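Local structure of serine-rich Repeat Adhesion Glycoprotein (Srr1) (Streptococcus agalactiae, 4MBO) at residues A[68-79]-A[93-104]; A[127-135]-A[238-246]. The protein binds fibrinogen as a serine-rich repeat surface glycoprotein and so probably helps the bacterium adhere to its host. All blocks are in the same frame, centred on the assembly; numbering follows the deposited sequence. Where two conformers were deposited one is given.

Contact 1. Residues A[68-79]-A[93-104]. With CA (calcium ion), chain B.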
loop_
_atom_site.group_PDB
_atom_site.type_symbol
_atom_site.label_atom_id
_atom_site.label_comp_id
_atom_site.label_asym_id
_atom_site.label_seq_id
_atom_site.Cartn_x
_atom_site.Cartn_y
_atom_site.Cartn_z
ATOM N N LEU A 68 -0.536 8.438 -8.732
ATOM C CA LEU A 68 0.110 7.252 -9.277
ATOM C C LEU A 68 1.534 7.145 -8.748
ATOM O O LEU A 68 2.236 8.161 -8.709
ATOM C CB LEU A 68 0.091 7.410 -10.805
ATOM C CG LEU A 68 0.377 6.239 -11.712
ATOM C CD1 LEU A 68 -0.671 5.171 -11.562
ATOM C CD2 LEU A 68 0.444 6.711 -13.170
ATOM N N ASP A 69 1.955 5.947 -8.295
ATOM C CA ASP A 69 3.303 5.716 -7.760
ATOM C C ASP A 69 3.877 4.422 -8.344
ATOM O O ASP A 69 3.183 3.690 -9.036
ATOM C CB ASP A 69 3.347 5.760 -6.228
ATOM C CG ASP A 69 2.659 4.602 -5.558
ATOM O OD1 ASP A 69 2.935 3.458 -5.947
ATOM O OD2 ASP A 69 1.891 4.844 -4.570
ATOM N N THR A 70 5.170 4.208 -8.128
ATOM C CA THR A 70 5.890 3.034 -8.592
ATOM C C THR A 70 6.078 1.973 -7.512
ATOM O O THR A 70 6.849 1.017 -7.681
ATOM C CB THR A 70 7.311 3.456 -9.036
ATOM O OG1 THR A 70 7.966 4.096 -7.921
ATOM C CG2 THR A 70 7.221 4.399 -10.213
ATOM N N GLN A 71 5.340 2.145 -6.414
ATOM C CA GLN A 71 5.537 1.356 -5.189
ATOM C C GLN A 71 4.464 0.357 -4.715
ATOM O O GLN A 71 4.804 -0.747 -4.247
ATOM C CB GLN A 71 5.760 2.342 -4.045
ATOM C CG GLN A 71 7.029 3.154 -4.193
ATOM C CD GLN A 71 7.165 4.174 -3.097
ATOM O OE1 GLN A 71 6.179 4.804 -2.720
ATOM N NE2 GLN A 71 8.397 4.384 -2.610
ATOM N N GLY A 72 3.210 0.751 -4.741
ATOM C CA GLY A 72 2.140 -0.048 -4.162
ATOM C C GLY A 72 2.305 0.021 -2.649
ATOM O O GLY A 72 2.221 1.123 -2.061
ATOM N N ILE A 73 2.607 -1.133 -2.023
ATOM C CA ILE A 73 2.842 -1.166 -0.559
ATOM C C ILE A 73 4.333 -1.088 -0.198
ATOM O O ILE A 73 4.694 -1.101 0.953
ATOM C CB ILE A 73 2.194 -2.370 0.155
ATOM C CG1 ILE A 73 2.816 -3.722 -0.282
ATOM C CG2 ILE A 73 0.694 -2.359 -0.088
ATOM C CD1 ILE A 73 2.355 -4.881 0.559
ATOM N N GLY A 74 5.184 -0.951 -1.207
ATOM C CA GLY A 74 6.605 -0.903 -0.982
ATOM C C GLY A 74 7.188 0.432 -0.615
ATOM O O GLY A 74 6.527 1.456 -0.664
ATOM N N THR A 75 8.474 0.413 -0.284
ATOM C CA THR A 75 9.204 1.620 0.122
ATOM C C THR A 75 10.408 1.932 -0.757
ATOM O O THR A 75 11.078 2.904 -0.531
ATOM C CB THR A 75 9.712 1.522 1.557
ATOM O OG1 THR A 75 10.714 0.512 1.659
ATOM C CG2 THR A 75 8.584 1.206 2.543
ATOM N N ILE A 76 10.668 1.121 -1.768
ATOM C CA ILE A 76 11.836 1.332 -2.635
ATOM C C ILE A 76 11.631 2.549 -3.521
ATOM O O ILE A 76 10.543 2.723 -4.126
ATOM C CB ILE A 76 12.062 0.113 -3.546
ATOM C CG1 ILE A 76 12.269 -1.139 -2.702
ATOM C CG2 ILE A 76 13.281 0.320 -4.452
ATOM C CD1 ILE A 76 12.358 -2.419 -3.500
ATOM N N LEU A 77 12.662 3.396 -3.589
ATOM C CA LEU A 77 12.607 4.583 -4.474
ATOM C C LEU A 77 13.217 4.300 -5.845
ATOM O O LEU A 77 12.780 4.873 -6.852
ATOM C CB LEU A 77 13.329 5.753 -3.834
ATOM C CG LEU A 77 12.704 6.264 -2.543
ATOM C CD1 LEU A 77 13.607 7.348 -1.971
ATOM C CD2 LEU A 77 11.296 6.744 -2.756
ATOM N N LYS A 78 14.212 3.430 -5.893
ATOM C CA LYS A 78 14.838 3.077 -7.146
ATOM C C LYS A 78 13.797 2.441 -8.054
ATOM O O LYS A 78 12.770 1.936 -7.590
ATOM C CB LYS A 78 15.966 2.072 -6.892
ATOM C CG LYS A 78 16.976 2.586 -5.878
ATOM C CD LYS A 78 18.088 3.398 -6.503
ATOM C CE LYS A 78 19.278 2.507 -6.830
ATOM N NZ LYS A 78 19.928 1.989 -5.596
ATOM N N VAL A 79 14.022 2.574 -9.350
ATOM C CA VAL A 79 13.238 1.837 -10.344
ATOM C C VAL A 79 14.270 0.967 -11.083
ATOM O O VAL A 79 15.452 1.043 -10.812
ATOM C CB VAL A 79 12.426 2.736 -11.289
ATOM C CG1 VAL A 79 11.335 3.465 -10.510
ATOM C CG2 VAL A 79 13.317 3.697 -12.045
ATOM N N GLY A 93 17.505 4.989 -12.328
ATOM C CA GLY A 93 16.374 5.845 -12.079
ATOM C C GLY A 93 15.802 5.745 -10.699
ATOM O O GLY A 93 16.012 4.752 -9.990
ATOM N N SER A 94 15.108 6.802 -10.312
ATOM C CA SER A 94 14.464 6.834 -9.011
ATOM C C SER A 94 13.152 7.598 -9.078
ATOM O O SER A 94 13.012 8.566 -9.847
ATOM C CB SER A 94 15.375 7.437 -7.937
ATOM O OG SER A 94 15.793 8.727 -8.283
ATOM N N TYR A 95 12.202 7.119 -8.279
ATOM C CA TYR A 95 10.908 7.742 -8.123
ATOM C C TYR A 95 10.974 8.671 -6.931
ATOM O O TYR A 95 11.649 8.381 -5.924
ATOM C CB TYR A 95 9.839 6.679 -7.853
ATOM C CG TYR A 95 8.524 7.223 -7.423
ATOM C CD1 TYR A 95 7.650 7.790 -8.317
ATOM C CD2 TYR A 95 8.133 7.144 -6.085
ATOM C CE1 TYR A 95 6.432 8.309 -7.906
ATOM C CE2 TYR A 95 6.918 7.633 -5.679
ATOM C CZ TYR A 95 6.056 8.211 -6.589
ATOM O OH TYR A 95 4.827 8.734 -6.219
ATOM N N SER A 96 10.312 9.812 -7.070
ATOM C CA SER A 96 10.186 10.812 -6.023
ATOM C C SER A 96 8.780 10.949 -5.524
ATOM O O SER A 96 7.896 11.326 -6.281
ATOM C CB SER A 96 10.568 12.188 -6.572
ATOM O OG SER A 96 10.307 13.192 -5.577
ATOM N N PRO A 97 8.566 10.703 -4.227
ATOM C CA PRO A 97 7.274 10.924 -3.626
ATOM C C PRO A 97 6.856 12.398 -3.634
ATOM O O PRO A 97 5.684 12.726 -3.597
ATOM C CB PRO A 97 7.473 10.444 -2.184
ATOM C CG PRO A 97 8.628 9.482 -2.228
ATOM C CD PRO A 97 9.500 9.953 -3.356
ATOM N N LEU A 98 7.833 13.292 -3.678
ATOM C CA LEU A 98 7.575 14.698 -3.697
ATOM C C LEU A 98 6.927 15.159 -4.981
ATOM O O LEU A 98 5.935 15.859 -4.940
ATOM C CB LEU A 98 8.897 15.462 -3.498
ATOM C CG LEU A 98 8.792 16.962 -3.523
ATOM C CD1 LEU A 98 8.000 17.441 -2.308
ATOM C CD2 LEU A 98 10.203 17.551 -3.531
ATOM N N THR A 99 7.473 14.744 -6.130
ATOM C CA THR A 99 7.001 15.226 -7.405
ATOM C C THR A 99 6.158 14.217 -8.212
ATOM O O THR A 99 5.508 14.600 -9.176
ATOM C CB THR A 99 8.211 15.505 -8.327
ATOM O OG1 THR A 99 8.992 14.309 -8.451
ATOM C CG2 THR A 99 9.095 16.599 -7.767
ATOM N N HIS A 100 6.218 12.963 -7.797
ATOM C CA HIS A 100 5.609 11.842 -8.534
ATOM C C HIS A 100 6.298 11.675 -9.895
ATOM O O HIS A 100 5.737 11.117 -10.814
ATOM C CB HIS A 100 4.091 11.953 -8.657
ATOM C CG HIS A 100 3.396 11.732 -7.360
ATOM N ND1 HIS A 100 2.706 10.572 -7.069
ATOM C CD2 HIS A 100 3.273 12.529 -6.275
ATOM C CE1 HIS A 100 2.258 10.640 -5.829
ATOM N NE2 HIS A 100 2.586 11.817 -5.324
ATOM N N ASN A 101 7.546 12.094 -9.980
ATOM C CA ASN A 101 8.321 11.899 -11.210
ATOM C C ASN A 101 9.358 10.817 -11.048
ATOM O O ASN A 101 9.897 10.588 -9.943
ATOM C CB ASN A 101 9.089 13.147 -11.625
ATOM C CG ASN A 101 8.185 14.290 -12.017
ATOM O OD1 ASN A 101 7.031 14.087 -12.294
ATOM N ND2 ASN A 101 8.728 15.488 -12.023
ATOM N N ILE A 102 9.631 10.120 -12.155
ATOM C CA ILE A 102 10.711 9.158 -12.224
ATOM C C ILE A 102 11.859 9.837 -12.996
ATOM O O ILE A 102 11.704 10.229 -14.152
ATOM C CB ILE A 102 10.326 7.877 -12.941
ATOM C CG1 ILE A 102 8.987 7.320 -12.407
ATOM C CG2 ILE A 102 11.461 6.886 -12.809
ATOM C CD1 ILE A 102 8.353 6.301 -13.297
ATOM N N THR A 103 12.990 10.011 -12.344
ATOM C CA THR A 103 14.135 10.666 -12.924
ATOM C C THR A 103 15.196 9.634 -13.221
ATOM O O THR A 103 15.624 8.869 -12.334
ATOM C CB THR A 103 14.746 11.715 -11.981
ATOM O OG1 THR A 103 13.771 12.703 -11.676
ATOM C CG2 THR A 103 15.964 12.418 -12.579
ATOM N N TYR A 104 15.607 9.603 -14.483
ATOM C CA TYR A 104 16.669 8.728 -14.958
ATOM C C TYR A 104 17.917 9.542 -15.257
ATOM O O TYR A 104 17.852 10.617 -15.846
ATOM C CB TYR A 104 16.248 7.995 -16.224
ATOM C CG TYR A 104 15.223 6.920 -15.997
ATOM C CD1 TYR A 104 15.608 5.616 -15.693
ATOM C CD2 TYR A 104 13.881 7.184 -16.143
ATOM C CE1 TYR A 104 14.638 4.625 -15.502
ATOM C CE2 TYR A 104 12.920 6.220 -15.955
ATOM C CZ TYR A 104 13.303 4.944 -15.651
ATOM O OH TYR A 104 12.295 4.028 -15.470
HETATM CA CA CA B . 4.187 16.220 -10.177
HETATM O O HOH W 1 17.836 2.255 -11.595
HETATM O O HOH W 2 4.503 14.724 -12.087
HETATM O O HOH W 3 3.343 16.533 -8.560
HETATM O O HOH W 4 5.404 17.845 -8.886
HETATM O O HOH W 5 2.271 14.944 -10.490
HETATM O O HOH W 6 3.170 18.002 -11.179
#
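Two backbone hydrogen bonds, Y95 N to L77 O and V79 N to G93 O, and a third from the H100 imidazole to L68 O join 68-79 to the hairpin 93-104. L77 O accepts from Y95 N at 2.7 Å, with an N-H...O angle of 178°, and V79 N gives to G93 O at 3.0 Å; together they enclose the single bridge between K78 and S94. A water that accepts from G93 N also lies within hydrogen-bonding distance of V79 O. At the other end the imidazole of H100 sends ND1 to L68 O at 3.0 Å. The acceptor lies in the ring plane, while the ring nitrogen stands 38° out of the carbonyl plane.

The contact belongs to the Ig-like domain: strands 89-95 and 101-106 form an antiparallel hairpin in one sheet, and 68-69 edges the other, so residues 70-79 lead from one sheet across to the other. Within that crossing, D69 OD1 takes the amide hydrogens of Q71 and G72 from the same face of its carboxylate, an Asx turn and Asx motif leading into the type II' turn Q71 to G74.

Y95 packs against the start of the crossing. With CG anti to the backbone N (chi1 169°), its ring runs beneath that segment: T70 N lies 4.2 Å above the ring plane, over the centre, T70 OG1 sits 3.2 Å from Y95 CB, and D69 CB reaches the hydroxyl end. T70 CG2 touches both the Y95 ring and I102 CD1. In the apolar packing, V79 CG2 wedges among G93, I102 CG2 (3.8 Å) and the phenol of Y104, whose ring also meets F60. Nearer the surface, L77 CD2 touches P97 CD at 3.7 Å. Beyond the hairpin turn, T99 O binds a calcium ion otherwise ligated largely by water.

Contact 2. Residues A[127-135]-A[238-246]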
loop_
_atom_site.group_PDB
_atom_site.type_symbol
_atom_site.label_atom_id
_atom_site.label_comp_id
_atom_site.label_asym_id
_atom_site.label_seq_id
_atom_site.Cartn_x
_atom_site.Cartn_y
_atom_site.Cartn_z
ATOM N N ASP A 127 -1.955 5.448 -6.072
ATOM C CA ASP A 127 -1.233 5.676 -4.818
ATOM C C ASP A 127 -2.180 5.525 -3.658
ATOM O O ASP A 127 -3.147 6.284 -3.527
ATOM C CB ASP A 127 -0.547 7.047 -4.866
ATOM C CG ASP A 127 0.291 7.362 -3.661
ATOM O OD1 ASP A 127 0.091 6.788 -2.566
ATOM O OD2 ASP A 127 1.194 8.224 -3.799
ATOM N N GLN A 128 -1.884 4.550 -2.802
ATOM C CA GLN A 128 -2.772 4.218 -1.682
ATOM C C GLN A 128 -2.904 5.288 -0.629
ATOM O O GLN A 128 -3.814 5.213 0.230
ATOM C CB GLN A 128 -2.372 2.861 -1.044
ATOM C CG GLN A 128 -1.021 2.846 -0.328
ATOM C CD GLN A 128 -0.747 1.530 0.356
ATOM O OE1 GLN A 128 -1.298 0.477 -0.032
ATOM N NE2 GLN A 128 0.113 1.557 1.360
ATOM N N ARG A 129 -1.981 6.255 -0.642
ATOM C CA ARG A 129 -2.038 7.374 0.297
ATOM C C ARG A 129 -2.934 8.500 -0.219
ATOM O O ARG A 129 -3.358 9.342 0.565
ATOM C CB ARG A 129 -0.621 7.897 0.515
ATOM C CG ARG A 129 0.257 6.920 1.291
ATOM C CD ARG A 129 1.736 7.021 0.953
ATOM N NE ARG A 129 1.993 6.450 -0.392
ATOM C CZ ARG A 129 3.097 5.801 -0.747
ATOM N NH1 ARG A 129 3.200 5.282 -1.973
ATOM N NH2 ARG A 129 4.090 5.643 0.114
ATOM N N ILE A 130 -3.173 8.516 -1.525
ATOM C CA ILE A 130 -3.953 9.554 -2.221
ATOM C C ILE A 130 -5.359 9.047 -2.507
ATOM O O ILE A 130 -6.328 9.686 -2.105
ATOM C CB ILE A 130 -3.243 9.982 -3.500
ATOM C CG1 ILE A 130 -1.821 10.496 -3.174
ATOM C CG2 ILE A 130 -4.050 11.043 -4.249
ATOM C CD1 ILE A 130 -1.816 11.702 -2.283
ATOM N N ILE A 131 -5.483 7.917 -3.199
ATOM C CA ILE A 131 -6.782 7.250 -3.412
ATOM C C ILE A 131 -6.798 6.196 -2.311
ATOM O O ILE A 131 -6.573 5.017 -2.554
ATOM C CB ILE A 131 -6.893 6.627 -4.797
ATOM C CG1 ILE A 131 -6.604 7.670 -5.875
ATOM C CG2 ILE A 131 -8.273 6.020 -5.013
ATOM C CD1 ILE A 131 -6.492 7.104 -7.264
ATOM N N SER A 132 -7.096 6.661 -1.105
ATOM C CA SER A 132 -7.038 5.837 0.089
ATOM C C SER A 132 -8.349 5.130 0.460
ATOM O O SER A 132 -8.409 4.381 1.443
ATOM C CB SER A 132 -6.545 6.701 1.225
ATOM O OG SER A 132 -7.489 7.721 1.432
ATOM N N LYS A 133 -9.413 5.425 -0.285
ATOM C CA LYS A 133 -10.708 4.791 -0.103
ATOM C C LYS A 133 -11.254 4.258 -1.412
ATOM O O LYS A 133 -10.963 4.781 -2.494
ATOM C CB LYS A 133 -11.728 5.785 0.488
ATOM C CG LYS A 133 -11.426 6.247 1.895
ATOM C CD LYS A 133 -12.447 7.282 2.362
ATOM C CE LYS A 133 -12.071 7.951 3.665
ATOM N NZ LYS A 133 -13.141 8.910 4.101
ATOM N N THR A 134 -12.105 3.252 -1.320
ATOM C CA THR A 134 -12.755 2.687 -2.498
ATOM C C THR A 134 -13.540 3.787 -3.220
ATOM O O THR A 134 -14.166 4.622 -2.582
ATOM C CB THR A 134 -13.715 1.584 -2.064
ATOM O OG1 THR A 134 -12.954 0.480 -1.529
ATOM C CG2 THR A 134 -14.563 1.111 -3.181
ATOM N N THR A 135 -13.467 3.807 -4.543
ATOM C CA THR A 135 -14.158 4.846 -5.305
ATOM C C THR A 135 -15.266 4.205 -6.108
ATOM O O THR A 135 -15.082 3.131 -6.675
ATOM C CB THR A 135 -13.206 5.609 -6.263
ATOM O OG1 THR A 135 -12.758 4.771 -7.330
ATOM C CG2 THR A 135 -11.988 6.158 -5.500
ATOM N N LYS A 238 -14.992 7.999 10.979
ATOM C CA LYS A 238 -15.018 8.923 9.839
ATOM C C LYS A 238 -13.607 9.372 9.427
ATOM O O LYS A 238 -13.430 9.992 8.369
ATOM C CB LYS A 238 -15.871 10.154 10.145
ATOM C CG LYS A 238 -15.183 11.142 11.055
ATOM C CD LYS A 238 -15.992 12.416 11.230
ATOM C CE LYS A 238 -15.191 13.430 12.014
ATOM N NZ LYS A 238 -14.790 12.842 13.317
ATOM N N ASN A 239 -12.616 9.092 10.269
ATOM C CA ASN A 239 -11.222 9.426 9.959
ATOM C C ASN A 239 -10.423 8.283 9.332
ATOM O O ASN A 239 -9.260 8.484 8.962
ATOM C CB ASN A 239 -10.513 9.871 11.229
ATOM C CG ASN A 239 -11.116 11.113 11.814
ATOM O OD1 ASN A 239 -11.303 12.092 11.107
ATOM N ND2 ASN A 239 -11.440 11.093 13.118
ATOM N N LEU A 240 -11.035 7.110 9.228
ATOM C CA LEU A 240 -10.339 5.936 8.737
ATOM C C LEU A 240 -10.386 5.836 7.209
ATOM O O LEU A 240 -11.412 6.137 6.578
ATOM C CB LEU A 240 -10.952 4.665 9.309
ATOM C CG LEU A 240 -10.888 4.535 10.834
ATOM C CD1 LEU A 240 -11.669 3.292 11.223
ATOM C CD2 LEU A 240 -9.474 4.460 11.374
ATOM N N THR A 241 -9.273 5.409 6.631
ATOM C CA THR A 241 -9.202 5.142 5.198
ATOM C C THR A 241 -9.344 3.622 4.999
ATOM O O THR A 241 -9.345 2.843 5.961
ATOM C CB THR A 241 -7.839 5.602 4.617
ATOM O OG1 THR A 241 -6.781 4.834 5.230
ATOM C CG2 THR A 241 -7.658 7.078 4.828
ATOM N N ASP A 242 -9.456 3.179 3.754
ATOM C CA ASP A 242 -9.533 1.771 3.441
ATOM C C ASP A 242 -8.123 1.188 3.201
ATOM O O ASP A 242 -7.870 0.001 3.434
ATOM C CB ASP A 242 -10.426 1.558 2.210
ATOM C CG ASP A 242 -11.884 2.020 2.416
ATOM O OD1 ASP A 242 -12.409 1.915 3.560
ATOM O OD2 ASP A 242 -12.492 2.484 1.436
ATOM N N SER A 243 -7.186 2.008 2.703
ATOM C CA SER A 243 -5.810 1.518 2.520
ATOM C C SER A 243 -5.050 1.410 3.822
ATOM O O SER A 243 -4.079 0.671 3.904
ATOM C CB SER A 243 -4.998 2.449 1.619
ATOM O OG SER A 243 -4.765 3.664 2.301
ATOM N N MET A 244 -5.491 2.157 4.836
ATOM C CA MET A 244 -4.849 2.203 6.125
ATOM C C MET A 244 -3.485 2.881 6.097
ATOM O O MET A 244 -2.787 2.884 7.098
ATOM C CB MET A 244 -4.776 0.818 6.770
ATOM C CG MET A 244 -6.070 0.062 6.692
ATOM S SD MET A 244 -6.079 -1.362 7.796
ATOM C CE MET A 244 -7.607 -2.130 7.293
ATOM N N ASP A 245 -3.119 3.482 4.962
ATOM C CA ASP A 245 -1.852 4.212 4.868
ATOM C C ASP A 245 -2.175 5.677 5.014
ATOM O O ASP A 245 -2.482 6.365 4.043
ATOM C CB ASP A 245 -1.155 3.947 3.548
ATOM C CG ASP A 245 0.323 4.359 3.572
ATOM O OD1 ASP A 245 0.723 5.070 4.534
ATOM O OD2 ASP A 245 1.065 4.019 2.626
ATOM N N GLN A 246 -2.144 6.155 6.249
ATOM C CA GLN A 246 -2.505 7.546 6.490
ATOM C C GLN A 246 -1.639 8.112 7.624
ATOM O O GLN A 246 -0.834 7.416 8.214
ATOM C CB GLN A 246 -4.009 7.649 6.789
ATOM C CG GLN A 246 -4.467 6.734 7.928
ATOM C CD GLN A 246 -5.991 6.734 8.156
ATOM O OE1 GLN A 246 -6.656 5.718 8.013
ATOM N NE2 GLN A 246 -6.533 7.889 8.485
HETATM O O HOH W 7 -3.705 8.779 3.275
HETATM O O HOH W 8 -13.873 -0.592 0.815
#
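S243 holds OG between its backbone N and carbonyl carbon (chi1 69°), which turns the hydroxyl onto Q128 O; D245, with CG anti to the backbone N (chi1 -164°), carries its carboxylate to the side chains of Q128 and R129. The S243 hydroxyl donates to Q128 O at 2.8 Å and also accepts from D245 N, an ST turn that fixes its rotation. Q128 NE2 meets D245 OD2 at 2.9 Å from the anti side, with the amide and carboxylate planes 90° apart. Q128 NE2 has a further acceptor in M178 O, and D245 OD2 a stronger partner in K179.

R129 lies alongside D245, pointing the same way, and its CG is 3.3 Å from D245 OD2. The charge pairing is long, 4.0 Å from R129 NE to D245 OD2, and no N-H points at that oxygen; NE is instead directed in the guanidinium plane to D127 OD1. A water links R129 O with D245 O.

Farther along, S132 O accepts two amides, D242 N at 2.8 Å in the carbonyl plane and S243 N at 3.0 Å. Its side chain packs on T241, OG to CG2 at 3.5 Å. T134 N gives D242 OD2 a nearly straight bond of 2.9 Å on the anti lone pair, while D242 OD1 pairs with R174. The K133 chain extends past T241 to bring CE near L240 O.

Both segments are loops, one from the Ig-like domain and one from the C-terminal adhesin domain, so this is an interdomain interface. Directional bonds, several to backbone atoms, carry it; with D127, R129, D245 and K179 in one charged network, the relative placement of the domains probably depends on polar matching more than on apolar burial.

Contact 1 lies inside one domain and contact 2 between two. The first joins the crossing 68-79 to a hairpin of the same Ig-like domain, combining a buried aromatic and aliphatic interior with more exposed leucine, lysine and proline at its margin. The second sets loop against loop; apart from Q128 and S243, most of its principal side chains keep some exposure, and hydrogen bonds and charges outweigh apolar packing. The two meet at R129: its NH1 reaches D69 OD2 at 2.9 Å in a salt bridge and probably hydrogen-bonds Q71 OE1, while H100 CE1 packs on D127 OD2. The interface arginine is thereby tied to the turn that begins the intradomain crossing.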